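Local coordinates for protein mycobacterium tuberculosis paralogous family 11 (Mycobacterium smegmatis, PDB 4Y9I) that probably uses coenzyme F420 to interconvert quinones and quinols, as an F420-dependent reductase of the FMN-binding-like split-barrel family, at residues F12-A17 and F53-N58; P59-Q64 and R73-L78. All coordinates share one frame; numbering follows the deposited sequence.

Contact 1. Residues F12-A17 and F53-N58; sequences FTTTGA and FNVKAN
Asn58 reaches from the end of helix 51-57 to the end of strand 9-15 and donates a hydrogen bond from its amide to the carbonyl of Thr15. Its CB lies 3.6 Å from the Thr15 O and 4.1 Å from the CB of Ala17. The first torsion sets CG anti to the backbone N (chi1 -180°), beside the same carbonyl, with CG 3.7 Å from the Thr15 O. From there OD1 accepts a hydrogen bond from the backbone N of Thr60, while ND2 donates to the Thr15 O at 2.9 Å with an N-H...O angle of 151°. ND2 approaches from above the carbonyl plane, 40° out of it, and also lies 3.6 Å from the CB of Thr15. With both ends of the amide bonded, its rotation is fixed. The Thr15 hydroxyl is engaged elsewhere, by the ammonium of Lys22.

The helix here lies against a strand of the closed antiparallel barrel, and Asn58 is the first residue to leave helical geometry, tying the helix exit to both strand 9-15 and the start of strand 60-65. A water bridges the junction: it accepts from the Thr15 N and donates to the Asn58 O at 2.8 Å. One turn back, the methyl CG2 of Thr14 meets the CG1 of Val55 at 3.6 Å in the Val55 conformer given here, the two side chains crossing obliquely; Val55 also packs on Val61 and Phe111 of the barrel. The Thr14 OG1 bonds a second water, whose further link to Asn54 is doubtful. Near a bound phosphate, probably from the crystallisation liquor, the CB of Ala17 touches the CB of Ala57 at 3.9 Å.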
loop_
_atom_site.group_PDB
_atom_site.type_symbol
_atom_site.label_atom_id
_atom_site.label_comp_id
_atom_site.label_asym_id
_atom_site.label_seq_id
_atom_site.Cartn_x
_atom_site.Cartn_y
_atom_site.Cartn_z
ATOM N N PHE A 12 3.538 -4.621 -4.580
ATOM C CA PHE A 12 4.566 -4.092 -3.667
ATOM C C PHE A 12 5.357 -5.222 -3.140
ATOM O O PHE A 12 4.785 -6.185 -2.601
ATOM C CB PHE A 12 3.902 -3.363 -2.536
ATOM C CG PHE A 12 3.132 -2.117 -2.997
ATOM C CD1 PHE A 12 3.828 -0.941 -3.197
ATOM C CD2 PHE A 12 1.790 -2.166 -3.259
ATOM C CE1 PHE A 12 3.181 0.222 -3.633
ATOM C CE2 PHE A 12 1.139 -1.010 -3.706
ATOM C CZ PHE A 12 1.842 0.187 -3.942
ATOM N N THR A 13 6.680 -5.160 -3.276
ATOM C CA THR A 13 7.560 -6.208 -2.767
ATOM C C THR A 13 8.258 -5.714 -1.528
ATOM O O THR A 13 8.863 -4.679 -1.599
ATOM C CB THR A 13 8.593 -6.677 -3.791
ATOM O OG1 THR A 13 7.891 -7.118 -4.975
ATOM C CG2 THR A 13 9.396 -7.832 -3.245
ATOM N N THR A 14 8.091 -6.456 -0.459
ATOM C CA THR A 14 8.629 -6.163 0.841
ATOM C C THR A 14 9.769 -7.111 1.153
ATOM O O THR A 14 9.902 -8.196 0.541
ATOM C CB THR A 14 7.541 -6.200 1.947
ATOM O OG1 THR A 14 7.181 -7.581 2.195
ATOM C CG2 THR A 14 6.309 -5.330 1.620
ATOM N N THR A 15 10.649 -6.732 2.075
ATOM C CA THR A 15 11.796 -7.537 2.478
ATOM C C THR A 15 11.838 -7.659 3.967
ATOM O O THR A 15 11.807 -6.672 4.669
ATOM C CB THR A 15 13.099 -6.907 1.961
ATOM O OG1 THR A 15 13.014 -6.818 0.540
ATOM C CG2 THR A 15 14.263 -7.764 2.414
ATOM N N GLY A 16 11.949 -8.894 4.450
ATOM C CA GLY A 16 11.949 -9.110 5.895
ATOM C C GLY A 16 13.158 -8.466 6.565
ATOM O O GLY A 16 14.273 -8.576 6.123
ATOM N N ALA A 17 12.853 -7.719 7.623
ATOM C CA ALA A 17 13.876 -6.973 8.336
ATOM C C ALA A 17 14.864 -7.906 9.047
ATOM O O ALA A 17 16.001 -7.516 9.298
ATOM C CB ALA A 17 13.241 -6.035 9.355
ATOM N N PHE A 53 3.159 -4.278 9.717
ATOM C CA PHE A 53 4.344 -4.216 10.567
ATOM C C PHE A 53 5.656 -4.425 9.789
ATOM O O PHE A 53 6.654 -3.784 10.121
ATOM C CB PHE A 53 4.186 -5.143 11.801
ATOM C CG PHE A 53 3.228 -4.566 12.863
ATOM C CD1 PHE A 53 3.438 -3.299 13.384
ATOM C CD2 PHE A 53 2.146 -5.289 13.291
ATOM C CE1 PHE A 53 2.601 -2.764 14.349
ATOM C CE2 PHE A 53 1.297 -4.789 14.266
ATOM C CZ PHE A 53 1.508 -3.538 14.790
ATOM N N ASN A 54 5.595 -5.170 8.712
ATOM C CA ASN A 54 6.769 -5.378 7.909
ATOM C C ASN A 54 7.289 -4.099 7.196
ATOM O O ASN A 54 8.470 -3.871 7.182
ATOM C CB ASN A 54 6.520 -6.410 6.816
ATOM C CG ASN A 54 6.197 -7.790 7.298
ATOM O OD1 ASN A 54 6.546 -8.181 8.360
ATOM N ND2 ASN A 54 5.525 -8.572 6.420
ATOM N N VAL A 55 6.396 -3.307 6.628
ATOM C CA VAL A 55 6.837 -2.101 5.954
ATOM C C VAL A 55 7.261 -1.050 6.975
ATOM O O VAL A 55 7.983 -0.139 6.617
ATOM C CB VAL A 55 5.795 -1.524 4.930
ATOM C CG1 VAL A 55 5.628 -2.494 3.789
ATOM C CG2 VAL A 55 4.437 -1.232 5.572
ATOM N N LYS A 56 6.807 -1.154 8.217
ATOM C CA LYS A 56 7.324 -0.225 9.207
ATOM C C LYS A 56 8.715 -0.665 9.705
ATOM O O LYS A 56 9.632 0.151 9.813
ATOM C CB LYS A 56 6.309 -0.091 10.329
ATOM C CG LYS A 56 5.002 0.617 9.898
ATOM C CD LYS A 56 3.935 0.575 11.000
ATOM C CE LYS A 56 4.502 1.078 12.333
ATOM N NZ LYS A 56 3.695 0.970 13.580
ATOM N N ALA A 57 8.895 -1.972 9.855
ATOM C CA ALA A 57 10.242 -2.496 10.254
ATOM C C ALA A 57 11.272 -2.305 9.183
ATOM O O ALA A 57 12.452 -2.044 9.463
ATOM C CB ALA A 57 10.179 -3.932 10.623
ATOM N N ASN A 58 10.839 -2.427 7.917
ATOM C CA ASN A 58 11.715 -2.207 6.786
ATOM C C ASN A 58 11.019 -1.425 5.678
ATOM O O ASN A 58 10.283 -1.987 4.872
ATOM C CB ASN A 58 12.263 -3.500 6.228
ATOM C CG ASN A 58 13.172 -3.230 5.056
ATOM O OD1 ASN A 58 13.582 -2.083 4.735
ATOM N ND2 ASN A 58 13.576 -4.331 4.412
HETATM O O HOH W 1 5.220 -8.272 3.928
HETATM O O HOH W 2 10.057 -4.023 2.950
#

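Contact 2. Residues P59-Q64 and R73-L78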
loop_
_atom_site.group_PDB
_atom_site.type_symbol
_atom_site.label_atom_id
_atom_site.label_comp_id
_atom_site.label_asym_id
_atom_site.label_seq_id
_atom_site.Cartn_x
_atom_site.Cartn_y
_atom_site.Cartn_z
ATOM N N PRO A 59 11.157 -0.096 5.674
ATOM C CA PRO A 59 10.414 0.690 4.690
ATOM C C PRO A 59 10.838 0.552 3.212
ATOM O O PRO A 59 10.207 1.175 2.345
ATOM C CB PRO A 59 10.690 2.139 5.138
ATOM C CG PRO A 59 11.018 2.015 6.621
ATOM C CD PRO A 59 11.775 0.723 6.711
ATOM N N THR A 60 11.890 -0.205 2.895
ATOM C CA THR A 60 12.380 -0.299 1.524
ATOM C C THR A 60 11.429 -1.285 0.789
ATOM O O THR A 60 11.370 -2.455 1.116
ATOM C CB THR A 60 13.773 -0.845 1.470
ATOM O OG1 THR A 60 14.611 -0.023 2.292
ATOM C CG2 THR A 60 14.300 -0.903 0.049
ATOM N N VAL A 61 10.719 -0.777 -0.201
ATOM C CA VAL A 61 9.602 -1.456 -0.910
ATOM C C VAL A 61 9.699 -1.160 -2.374
ATOM O O VAL A 61 9.893 -0.000 -2.784
ATOM C CB VAL A 61 8.250 -0.952 -0.392
ATOM C CG1 VAL A 61 7.105 -1.472 -1.212
ATOM C CG2 VAL A 61 8.106 -1.322 1.099
ATOM N N SER A 62 9.633 -2.204 -3.200
ATOM C CA SER A 62 9.618 -2.059 -4.648
ATOM C C SER A 62 8.156 -2.072 -5.173
ATOM O O SER A 62 7.270 -2.656 -4.561
ATOM C CB SER A 62 10.385 -3.165 -5.353
ATOM O OG SER A 62 11.739 -3.146 -4.976
ATOM N N VAL A 63 7.973 -1.368 -6.276
ATOM C CA VAL A 63 6.668 -1.323 -6.933
ATOM C C VAL A 63 6.754 -1.870 -8.357
ATOM O O VAL A 63 7.687 -1.571 -9.095
ATOM C CB VAL A 63 6.147 0.129 -7.018
ATOM C CG1 VAL A 63 4.664 0.146 -7.393
ATOM C CG2 VAL A 63 6.342 0.893 -5.731
ATOM N N GLN A 64 5.724 -2.622 -8.736
ATOM C CA GLN A 64 5.549 -3.064 -10.133
ATOM C C GLN A 64 4.132 -2.653 -10.541
ATOM O O GLN A 64 3.140 -3.043 -9.932
ATOM C CB GLN A 64 5.833 -4.557 -10.349
ATOM C CG GLN A 64 5.708 -5.023 -11.811
ATOM C CD GLN A 64 5.960 -6.516 -11.992
ATOM O OE1 GLN A 64 6.658 -7.150 -11.217
ATOM N NE2 GLN A 64 5.340 -7.082 -13.034
ATOM N N ARG A 73 12.172 1.651 -3.408
ATOM C CA ARG A 73 11.627 2.913 -2.964
ATOM C C ARG A 73 11.355 2.823 -1.472
ATOM O O ARG A 73 11.727 1.900 -0.876
ATOM C CB ARG A 73 10.344 3.205 -3.756
ATOM C CG ARG A 73 10.626 3.359 -5.244
ATOM C CD ARG A 73 11.675 4.435 -5.603
ATOM N NE ARG A 73 11.510 4.873 -6.986
ATOM C CZ ARG A 73 12.181 4.433 -7.990
ATOM N NH1 ARG A 73 13.127 3.542 -7.851
ATOM N NH2 ARG A 73 11.922 4.978 -9.167
ATOM N N THR A 74 10.761 3.859 -0.913
ATOM C CA THR A 74 10.594 3.949 0.521
ATOM C C THR A 74 9.130 4.218 0.878
ATOM O O THR A 74 8.494 5.110 0.327
ATOM C CB THR A 74 11.419 5.097 1.125
ATOM O OG1 THR A 74 12.769 4.993 0.679
ATOM C CG2 THR A 74 11.373 5.106 2.632
ATOM N N ALA A 75 8.578 3.326 1.706
ATOM C CA ALA A 75 7.227 3.428 2.231
ATOM C C ALA A 75 7.212 4.293 3.485
ATOM O O ALA A 75 7.971 4.016 4.442
ATOM C CB ALA A 75 6.734 2.032 2.556
ATOM N N ARG A 76 6.356 5.308 3.520
ATOM C CA ARG A 76 6.238 6.225 4.666
ATOM C C ARG A 76 4.756 6.309 5.064
ATOM O O ARG A 76 3.896 6.668 4.243
ATOM C CB ARG A 76 6.811 7.584 4.251
ATOM C CG ARG A 76 6.500 8.756 5.164
ATOM C CD ARG A 76 7.292 10.010 4.737
ATOM N NE ARG A 76 6.960 10.530 3.420
ATOM C CZ ARG A 76 5.977 11.377 3.157
ATOM N NH1 ARG A 76 5.190 11.807 4.141
ATOM N NH2 ARG A 76 5.793 11.810 1.914
ATOM N N GLU A 77 4.463 6.072 6.318
ATOM C CA GLU A 77 3.113 6.171 6.817
ATOM C C GLU A 77 2.686 7.637 6.874
ATOM O O GLU A 77 3.375 8.473 7.486
ATOM C CB GLU A 77 3.000 5.524 8.220
ATOM C CG GLU A 77 1.580 5.379 8.703
ATOM C CD GLU A 77 1.426 4.510 9.917
ATOM O OE1 GLU A 77 2.446 4.059 10.433
ATOM O OE2 GLU A 77 0.290 4.377 10.426
ATOM N N LEU A 78 1.607 7.945 6.164
ATOM C CA LEU A 78 1.083 9.301 6.020
ATOM C C LEU A 78 0.293 9.725 7.237
ATOM O O LEU A 78 -0.287 8.904 7.969
ATOM C CB LEU A 78 0.177 9.399 4.794
ATOM C CG LEU A 78 0.899 9.177 3.495
ATOM C CD1 LEU A 78 -0.155 9.044 2.408
ATOM C CD2 LEU A 78 1.864 10.322 3.188
#
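Pro59, Thr60 and Val61 run antiparallel to Arg73, Thr74 and Ala75, although the short axes of strands 60-64 and 73-77 diverge strongly, at 113° between their N-to-C directions. The Ala75 N donates to the Pro59 O at 2.8 Å, nearly straight at 175°. Val61 and Arg73 form a hydrogen-bonded pair: the Val61 N donates to the Arg73 O at 2.9 Å, whereas the return bond from the Arg73 N to the Val61 O is bent and weak. Thr60 and Thr74 are the adjoining non-hydrogen-bonded pair, flanked by CA-H...O contacts from the Thr60 CA to the Arg73 O and from the Thr74 CA to the Pro59 O.

These strands are the arms of the hairpin 60-65/68-77 in the barrel sheet, and strand 110-113 borders the second arm. The CG2 of Val61, anti to its carbonyl carbon, meets the CB of Ala75 at 3.9 Å; both residues are buried. At the opening of the hairpin, the CB of Pro59 lies 3.4 Å from the Ala75 O and 3.9 Å from the CG2 of Thr74. The CB of Arg73 lies 3.4 Å from the Val61 O, but a chi2 of -56° turns CD aside, and the end of the chain leads away from residues 59-64, NH1 donating to the Pro71 O.

Overall arrangement
Contact 1 closes before contact 2 opens along the chain, and helix 51-57 runs almost directly into strand 60-65, so residues 53-64 pass without a break through both contacts. Their centres are 9 Å apart on the same side of the chain's centre. Both belong to the six-stranded antiparallel barrel: a probable hydrogen bond from the Thr13 N to the Ser62 O (2.9 Å) joins the two contacts. Strand 60-65 pairs with strand 9-15 on one edge and strand 68-77 on the other, where the sheet closes into a barrel. Lys56 CD also packs against Glu77 OE1. All four segments lie in one domain family that probably binds F420.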